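Long-range contacts in aldehyde dehydrogenase (Staphylococcus aureus, PDB 6K10), which catalyses the NAD+-dependent oxidation of 4,4'-diaponeurosporen-4-al to 4,4'-diaponeurosporenoic acid in the biosynthesis of the carotenoid staphyloxanthin: residues D58-N62 with F121-F125; A154-K158 with E171-G175; P407-F411 with Y422-Y426. The protein carries 1 engineered substitution. All blocks are in the same frame, centred on the assembly; numbering follows the deposited sequence.

Contact 1. Residues D58-N62 with F121-F125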
loop_
_atom_site.group_PDB
_atom_site.type_symbol
_atom_site.label_atom_id
_atom_site.label_comp_id
_atom_site.label_asym_id
_atom_site.label_seq_id
_atom_site.Cartn_x
_atom_site.Cartn_y
_atom_site.Cartn_z
ATOM N N ASP A 58 23.069 -19.484 -17.110
ATOM C CA ASP A 58 22.265 -19.889 -15.962
ATOM C C ASP A 58 20.856 -20.331 -16.333
ATOM O O ASP A 58 20.309 -21.226 -15.676
ATOM C CB ASP A 58 22.184 -18.748 -14.940
ATOM C CG ASP A 58 23.526 -18.438 -14.306
ATOM O OD1 ASP A 58 24.497 -19.179 -14.568
ATOM O OD2 ASP A 58 23.604 -17.461 -13.529
ATOM N N LEU A 59 20.253 -19.738 -17.365
ATOM C CA LEU A 59 18.858 -19.999 -17.706
ATOM C C LEU A 59 18.664 -20.433 -19.155
ATOM O O LEU A 59 17.518 -20.604 -19.589
ATOM C CB LEU A 59 18.005 -18.759 -17.423
ATOM C CG LEU A 59 17.769 -18.401 -15.954
ATOM C CD1 LEU A 59 17.138 -17.024 -15.828
ATOM C CD2 LEU A 59 16.898 -19.451 -15.288
ATOM N N GLY A 60 19.743 -20.616 -19.913
ATOM C CA GLY A 60 19.607 -20.911 -21.329
ATOM C C GLY A 60 18.884 -19.831 -22.099
ATOM O O GLY A 60 18.279 -20.114 -23.139
ATOM N N LYS A 61 18.934 -18.593 -21.615
ATOM C CA LYS A 61 18.130 -17.516 -22.177
ATOM C C LYS A 61 18.818 -16.929 -23.402
ATOM O O LYS A 61 19.925 -16.387 -23.304
ATOM C CB LYS A 61 17.884 -16.440 -21.122
ATOM C CG LYS A 61 16.767 -15.475 -21.479
ATOM C CD LYS A 61 16.405 -14.595 -20.293
ATOM C CE LYS A 61 15.899 -15.432 -19.128
ATOM N NZ LYS A 61 14.888 -14.707 -18.303
ATOM N N ASN A 62 18.157 -17.036 -24.553
ATOM C CA ASN A 62 18.680 -16.475 -25.788
ATOM C C ASN A 62 18.665 -14.949 -25.733
ATOM O O ASN A 62 17.901 -14.334 -24.985
ATOM C CB ASN A 62 17.874 -16.984 -26.985
ATOM C CG ASN A 62 16.468 -16.413 -27.035
ATOM O OD1 ASN A 62 16.256 -15.290 -27.489
ATOM N ND2 ASN A 62 15.496 -17.192 -26.567
ATOM N N PHE A 121 15.043 -16.202 -9.161
ATOM C CA PHE A 121 15.940 -16.707 -10.194
ATOM C C PHE A 121 15.427 -16.525 -11.619
ATOM O O PHE A 121 16.236 -16.590 -12.551
ATOM C CB PHE A 121 16.219 -18.203 -9.964
ATOM C CG PHE A 121 15.047 -19.102 -10.304
ATOM C CD1 PHE A 121 14.806 -19.499 -11.612
ATOM C CD2 PHE A 121 14.209 -19.575 -9.313
ATOM C CE1 PHE A 121 13.740 -20.315 -11.926
ATOM C CE2 PHE A 121 13.146 -20.406 -9.622
ATOM C CZ PHE A 121 12.914 -20.779 -10.931
ATOM N N ASN A 122 14.117 -16.346 -11.825
ATOM C CA ASN A 122 13.559 -16.566 -13.156
ATOM C C ASN A 122 13.781 -15.390 -14.102
ATOM O O ASN A 122 14.069 -15.602 -15.285
ATOM C CB ASN A 122 12.069 -16.913 -13.051
ATOM C CG ASN A 122 11.248 -15.838 -12.368
ATOM O OD1 ASN A 122 11.667 -15.253 -11.373
ATOM N ND2 ASN A 122 10.053 -15.588 -12.896
ATOM N N TYR A 123 13.646 -14.157 -13.622
ATOM C CA TYR A 123 14.108 -12.974 -14.342
ATOM C C TYR A 123 15.072 -12.257 -13.406
ATOM O O TYR A 123 14.763 -11.188 -12.860
ATOM C CB TYR A 123 12.953 -12.080 -14.785
ATOM C CG TYR A 123 12.055 -12.756 -15.796
ATOM C CD1 TYR A 123 11.065 -13.639 -15.389
ATOM C CD2 TYR A 123 12.213 -12.531 -17.158
ATOM C CE1 TYR A 123 10.248 -14.269 -16.305
ATOM C CE2 TYR A 123 11.398 -13.155 -18.083
ATOM C CZ TYR A 123 10.418 -14.025 -17.651
ATOM O OH TYR A 123 9.604 -14.652 -18.566
ATOM N N PRO A 124 16.260 -12.833 -13.202
ATOM C CA PRO A 124 17.096 -12.430 -12.062
ATOM C C PRO A 124 17.684 -11.045 -12.203
ATOM O O PRO A 124 18.104 -10.464 -11.194
ATOM C CB PRO A 124 18.191 -13.503 -12.041
ATOM C CG PRO A 124 18.295 -13.950 -13.467
ATOM C CD PRO A 124 16.911 -13.850 -14.047
ATOM N N PHE A 125 17.726 -10.498 -13.414
ATOM C CA PHE A 125 18.227 -9.149 -13.643
ATOM C C PHE A 125 17.093 -8.129 -13.560
ATOM O O PHE A 125 17.167 -7.174 -12.781
ATOM C CB PHE A 125 18.940 -9.099 -15.001
ATOM C CG PHE A 125 19.513 -7.756 -15.349
ATOM C CD1 PHE A 125 18.764 -6.834 -16.059
ATOM C CD2 PHE A 125 20.806 -7.425 -14.983
ATOM C CE1 PHE A 125 19.290 -5.600 -16.387
ATOM C CE2 PHE A 125 21.339 -6.192 -15.311
ATOM C CZ PHE A 125 20.579 -5.279 -16.014
#
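Leu59 and Lys61 make a buried, two-part contact, one half apolar and one half cationic, where the end of helix 48-59 meets the loop that runs from strand 104-118 to helix 126-138. The apolar half is carried by both methyl branches of Leu59, chiefly CD1. CD1 lies 3.6 Å from CD of Pro124 and also rests against the backbone carbonyls, 3.4 Å from Phe121 O and the same distance from Asn122 O, while CD2 reaches the edge of the Phe121 ring near its plane, 4.2 Å from CD1 of that ring. Phe121 O is thereby buried without a polar partner. Beyond Gly60, where the chain leaves the helix, Lys61 sends its side chain to the same loop. The chain bends at chi3 (-62°), bringing the ammonium to Asn122 O at 3.3 Å from NZ, in the carbonyl plane. NZ also sits off-centre beside the Tyr123 ring, 4.2 Å from the ring centroid and 34° off the normal, a cation-pi contact in which the two side chains cross at about a right angle. Glu70 of helix 63-89 supplies a salt bridge to the same nitrogen, and Asn246 ND2 gives Asn122 O a second donor. Asn122 CB points away from Leu59 and Lys61, and its ND2 is bonded to Gln249 O; the side chain lies about 5 Å from that of engineered Ser251, a predicted active-site position. This placing is consistent with the oxyanion-hole asparagine of aldehyde dehydrogenases. The chemistry implies that Asn122 O is held by two donors, Lys61 NZ and Asn246 ND2, and that a carboxylate, a carbonyl and a ring together would probably stabilise the buried positive charge of Lys61.

Contact 2. Residues A154-K158 with E171-G175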
loop_
_atom_site.group_PDB
_atom_site.type_symbol
_atom_site.label_atom_id
_atom_site.label_comp_id
_atom_site.label_asym_id
_atom_site.label_seq_id
_atom_site.Cartn_x
_atom_site.Cartn_y
_atom_site.Cartn_z
ATOM N N ALA A 154 23.959 -13.214 -10.532
ATOM C CA ALA A 154 24.116 -12.512 -9.262
ATOM C C ALA A 154 25.476 -11.831 -9.168
ATOM O O ALA A 154 25.575 -10.684 -8.713
ATOM C CB ALA A 154 23.923 -13.485 -8.097
ATOM N N ARG A 155 26.536 -12.519 -9.598
ATOM C CA ARG A 155 27.875 -11.939 -9.539
ATOM C C ARG A 155 28.019 -10.767 -10.497
ATOM O O ARG A 155 28.657 -9.760 -10.164
ATOM C CB ARG A 155 28.932 -12.998 -9.851
ATOM C CG ARG A 155 30.369 -12.484 -9.769
ATOM C CD ARG A 155 30.619 -11.669 -8.502
ATOM N NE ARG A 155 30.448 -12.460 -7.284
ATOM C CZ ARG A 155 31.247 -13.449 -6.899
ATOM N NH1 ARG A 155 30.980 -14.078 -5.763
ATOM N NH2 ARG A 155 32.295 -13.796 -7.635
ATOM N N VAL A 156 27.494 -10.907 -11.713
ATOM C CA VAL A 156 27.537 -9.800 -12.661
ATOM C C VAL A 156 26.810 -8.594 -12.085
ATOM O O VAL A 156 27.258 -7.451 -12.232
ATOM C CB VAL A 156 26.945 -10.235 -14.014
ATOM C CG1 VAL A 156 26.706 -9.027 -14.903
ATOM C CG2 VAL A 156 27.870 -11.228 -14.697
ATOM N N ILE A 157 25.687 -8.836 -11.405
ATOM C CA ILE A 157 24.946 -7.754 -10.762
ATOM C C ILE A 157 25.789 -7.115 -9.664
ATOM O O ILE A 157 25.865 -5.885 -9.550
ATOM C CB ILE A 157 23.605 -8.281 -10.219
ATOM C CG1 ILE A 157 22.657 -8.614 -11.375
ATOM C CG2 ILE A 157 22.974 -7.275 -9.266
ATOM C CD1 ILE A 157 21.309 -9.147 -10.929
ATOM N N LYS A 158 26.439 -7.942 -8.843
ATOM C CA LYS A 158 27.275 -7.414 -7.769
ATOM C C LYS A 158 28.453 -6.618 -8.320
ATOM O O LYS A 158 28.762 -5.529 -7.820
ATOM C CB LYS A 158 27.771 -8.554 -6.882
ATOM C CG LYS A 158 28.823 -8.132 -5.874
ATOM C CD LYS A 158 28.499 -8.648 -4.487
ATOM C CE LYS A 158 29.500 -8.132 -3.470
ATOM N NZ LYS A 158 29.009 -6.890 -2.815
ATOM N N GLU A 171 24.077 -1.588 -2.433
ATOM C CA GLU A 171 24.947 -2.722 -2.160
ATOM C C GLU A 171 24.220 -4.007 -2.528
ATOM O O GLU A 171 22.993 -4.094 -2.425
ATOM C CB GLU A 171 25.381 -2.751 -0.685
ATOM C CG GLU A 171 26.193 -3.974 -0.251
ATOM C CD GLU A 171 27.524 -4.112 -0.975
ATOM O OE1 GLU A 171 28.571 -3.901 -0.327
ATOM O OE2 GLU A 171 27.533 -4.457 -2.176
ATOM N N VAL A 172 24.990 -5.001 -2.968
ATOM C CA VAL A 172 24.470 -6.312 -3.338
ATOM C C VAL A 172 25.002 -7.341 -2.352
ATOM O O VAL A 172 26.214 -7.410 -2.111
ATOM C CB VAL A 172 24.858 -6.685 -4.779
ATOM C CG1 VAL A 172 24.439 -8.113 -5.084
ATOM C CG2 VAL A 172 24.230 -5.715 -5.761
ATOM N N ILE A 173 24.101 -8.146 -1.796
ATOM C CA ILE A 173 24.441 -9.188 -0.832
ATOM C C ILE A 173 24.168 -10.536 -1.482
ATOM O O ILE A 173 23.010 -10.893 -1.727
ATOM C CB ILE A 173 23.642 -9.045 0.469
ATOM C CG1 ILE A 173 23.835 -7.653 1.070
ATOM C CG2 ILE A 173 24.042 -10.132 1.454
ATOM C CD1 ILE A 173 25.202 -7.432 1.639
ATOM N N GLU A 174 25.226 -11.299 -1.742
ATOM C CA GLU A 174 25.090 -12.642 -2.286
ATOM C C GLU A 174 24.867 -13.653 -1.167
ATOM O O GLU A 174 25.399 -13.514 -0.063
ATOM C CB GLU A 174 26.329 -13.035 -3.088
ATOM C CG GLU A 174 26.426 -12.386 -4.454
ATOM C CD GLU A 174 27.827 -12.469 -5.027
ATOM O OE1 GLU A 174 28.775 -12.692 -4.247
ATOM O OE2 GLU A 174 27.980 -12.317 -6.257
ATOM N N GLY A 175 24.080 -14.676 -1.464
ATOM C CA GLY A 175 23.839 -15.728 -0.501
ATOM C C GLY A 175 22.503 -16.401 -0.746
ATOM O O GLY A 175 21.828 -16.149 -1.743
#
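Lys158 of helix 151-164 lies along Val172 at the end of strand 170-172, and this is where the contact is tight. Its CB rests 3.8 Å from CG1 of Val172. The other Val172 branch, CG2, meets CG2 of Ile157 at 4.0 Å, the two side chains crossing at about a right angle. From CB the lysine runs across the strand until NZ reaches Val172 O at 2.9 Å, in the carbonyl plane. The same nitrogen forms a salt bridge with Glu171, 2.9 Å from OE2, and is also bonded to Asn162 further along the helix. Glu171 CB points away from the helix, but a bend at chi2 (62°) folds the carboxylate back. OE2 then accepts the Val172 N-H on its anti lone pair, at 2.7 Å from N, and Asn162 ND2 binds it too, so several bonds hold this carboxylate oxygen in place.

The outer side is looser and more open to solvent, and consists mainly of one ion pair. Exposed Arg155 doubles back through bends at chi2 and chi3 and grips Glu174 side-on: NE lies 2.7 Å from OE2, on its syn lone pair, and NH1 lies 3.0 Å from OE1. The guanidinium and carboxylate planes are 39° apart, so the pairing is two-pronged but not flat.

Buried aliphatic branches beneath an exposed salt bridge thus join the helix of a beta-alpha-beta crossover to its second strand; strands 141-145 and 170-172 pair in parallel within the Rossmann-like, NAD-binding part of the aldehyde dehydrogenase fold.

Contact 3. Residues P407-F411 with Y422-Y426; sequences PKLPF and YHGKY
Phe411 and Tyr422 form a single antiparallel bridge, a hydrogen-bonded pair, joining a loop to the residues that lead into helix 425-430, beside the predicted active site. Phe411 N donates to Tyr422 O at 3.0 Å, in the carbonyl plane, and Tyr422 N returns a bond to Phe411 O at 3.1 Å, tilted 30° from the plane of the Phe411 carbonyl. With CG anti to the backbone N (chi1 170°), the Phe411 ring runs alongside that of Tyr422, pointing the same way, with Phe411 CD2 3.7 Å from Tyr422 CE1 and the ring planes oblique. His423 completes this aromatic cluster: Phe411 CB lies over one face of the imidazole, 3.8 Å from its centroid, in a CH-pi contact. The cluster probably lines the catalytic surroundings of the aldehyde dehydrogenase fold, since the Tyr422 side chain comes within about 3 Å of that of Glu217 and the Phe411 side chain within about 4 Å of that of engineered Ser251, both predicted active-site positions. Pro410 CB stands straight above the centre of the Tyr426 ring, 3.6 Å from its centroid. A water connects Leu409 O with His423 ND1. Pro410 O is bonded to Ser436 OG of the second subunit, and Lys408 forms a salt bridge with Asp95 of that subunit.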
loop_
_atom_site.group_PDB
_atom_site.type_symbol
_atom_site.label_atom_id
_atom_site.label_comp_id
_atom_site.label_asym_id
_atom_site.label_seq_id
_atom_site.Cartn_x
_atom_site.Cartn_y
_atom_site.Cartn_z
ATOM N N PRO A 407 4.187 0.016 -19.110
ATOM C CA PRO A 407 4.577 0.552 -17.796
ATOM C C PRO A 407 3.523 1.447 -17.169
ATOM O O PRO A 407 3.647 1.780 -15.983
ATOM C CB PRO A 407 5.860 1.332 -18.105
ATOM C CG PRO A 407 5.708 1.739 -19.531
ATOM C CD PRO A 407 4.971 0.612 -20.207
ATOM N N LYS A 408 2.494 1.842 -17.919
ATOM C CA LYS A 408 1.387 2.614 -17.374
ATOM C C LYS A 408 0.358 1.740 -16.670
ATOM O O LYS A 408 -0.583 2.273 -16.073
ATOM C CB LYS A 408 0.720 3.414 -18.494
ATOM C CG LYS A 408 1.584 4.547 -19.007
ATOM C CD LYS A 408 0.801 5.529 -19.851
ATOM C CE LYS A 408 1.701 6.672 -20.281
ATOM N NZ LYS A 408 1.205 7.367 -21.497
ATOM N N LEU A 409 0.519 0.418 -16.722
ATOM C CA LEU A 409 -0.347 -0.518 -16.025
ATOM C C LEU A 409 0.354 -1.003 -14.768
ATOM O O LEU A 409 1.456 -1.560 -14.869
ATOM C CB LEU A 409 -0.689 -1.703 -16.931
ATOM C CG LEU A 409 -1.656 -1.458 -18.088
ATOM C CD1 LEU A 409 -1.879 -2.748 -18.853
ATOM C CD2 LEU A 409 -2.985 -0.898 -17.598
ATOM N N PRO A 410 -0.214 -0.826 -13.579
ATOM C CA PRO A 410 0.416 -1.393 -12.382
ATOM C C PRO A 410 0.468 -2.910 -12.468
ATOM O O PRO A 410 -0.447 -3.554 -12.981
ATOM C CB PRO A 410 -0.494 -0.921 -11.242
ATOM C CG PRO A 410 -1.809 -0.661 -11.898
ATOM C CD PRO A 410 -1.469 -0.129 -13.259
ATOM N N PHE A 411 1.565 -3.479 -11.978
ATOM C CA PHE A 411 1.780 -4.920 -12.007
ATOM C C PHE A 411 1.903 -5.424 -10.581
ATOM O O PHE A 411 2.818 -5.025 -9.859
ATOM C CB PHE A 411 3.030 -5.278 -12.814
ATOM C CG PHE A 411 3.440 -6.719 -12.679
ATOM C CD1 PHE A 411 2.510 -7.737 -12.840
ATOM C CD2 PHE A 411 4.749 -7.061 -12.375
ATOM C CE1 PHE A 411 2.883 -9.065 -12.706
ATOM C CE2 PHE A 411 5.127 -8.388 -12.244
ATOM C CZ PHE A 411 4.191 -9.390 -12.411
ATOM N N TYR A 422 4.077 -2.362 -8.982
ATOM C CA TYR A 422 5.162 -1.535 -9.513
ATOM C C TYR A 422 5.090 -1.537 -11.038
ATOM O O TYR A 422 4.062 -1.895 -11.619
ATOM C CB TYR A 422 6.529 -1.987 -8.975
ATOM C CG TYR A 422 7.065 -3.312 -9.489
ATOM C CD1 TYR A 422 6.378 -4.501 -9.278
ATOM C CD2 TYR A 422 8.286 -3.378 -10.156
ATOM C CE1 TYR A 422 6.880 -5.715 -9.731
ATOM C CE2 TYR A 422 8.795 -4.585 -10.614
ATOM C CZ TYR A 422 8.089 -5.749 -10.400
ATOM O OH TYR A 422 8.593 -6.949 -10.854
ATOM N N HIS A 423 6.208 -1.153 -11.666
ATOM C CA HIS A 423 6.354 -0.752 -13.067
ATOM C C HIS A 423 6.063 0.727 -13.270
ATOM O O HIS A 423 5.088 1.263 -12.730
ATOM C CB HIS A 423 5.481 -1.566 -14.032
ATOM C CG HIS A 423 5.950 -2.967 -14.232
ATOM N ND1 HIS A 423 5.362 -3.822 -15.140
ATOM C CD2 HIS A 423 6.946 -3.666 -13.641
ATOM C CE1 HIS A 423 5.986 -4.985 -15.111
ATOM N NE2 HIS A 423 6.949 -4.917 -14.208
ATOM N N GLY A 424 6.913 1.387 -14.057
ATOM C CA GLY A 424 6.700 2.791 -14.373
ATOM C C GLY A 424 6.681 3.653 -13.138
ATOM O O GLY A 424 7.518 3.501 -12.238
ATOM N N LYS A 425 5.708 4.569 -13.081
ATOM C CA LYS A 425 5.580 5.439 -11.916
ATOM C C LYS A 425 5.197 4.662 -10.661
ATOM O O LYS A 425 5.495 5.107 -9.544
ATOM C CB LYS A 425 4.560 6.544 -12.202
ATOM C CG LYS A 425 4.443 7.577 -11.088
ATOM C CD LYS A 425 3.532 8.734 -11.446
ATOM C CE LYS A 425 3.502 9.755 -10.315
ATOM N NZ LYS A 425 2.795 9.241 -9.102
ATOM N N TYR A 426 4.551 3.499 -10.814
ATOM C CA TYR A 426 4.192 2.710 -9.641
ATOM C C TYR A 426 5.424 2.191 -8.912
ATOM O O TYR A 426 5.383 2.001 -7.688
ATOM C CB TYR A 426 3.271 1.553 -10.043
ATOM C CG TYR A 426 1.976 2.019 -10.667
ATOM C CD1 TYR A 426 0.909 2.423 -9.878
ATOM C CD2 TYR A 426 1.827 2.066 -12.047
ATOM C CE1 TYR A 426 -0.276 2.857 -10.442
ATOM C CE2 TYR A 426 0.650 2.499 -12.621
ATOM C CZ TYR A 426 -0.399 2.892 -11.817
ATOM O OH TYR A 426 -1.574 3.322 -12.391
HETATM O O HOH W 1 2.909 -3.175 -16.330
#

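In the fold
The three contacts follow one another along the chain, each closing before the next opens. Contacts 1 and 2 are neighbours, with centres 15 Å apart, and they touch where Ile157 CD1 packs 3.5 Å from Pro124 O; helix 48-59, whose end forms part of contact 1, also packs against Val156 of contact 2. Contact 3 stands apart, its centre 22 Å from that of contact 1 and 25 Å from that of contact 2. One mixed sheet nevertheless relates them, for it includes strands 104-118, 141-145, 170-172 and 418-419. Helix 126-138, which follows the loop of contact 1, packs on Tyr422 of contact 3. Side chains of contacts 1 and 3 both lie within about 5 Å of predicted active-site residues, whereas contact 2 lies away from them.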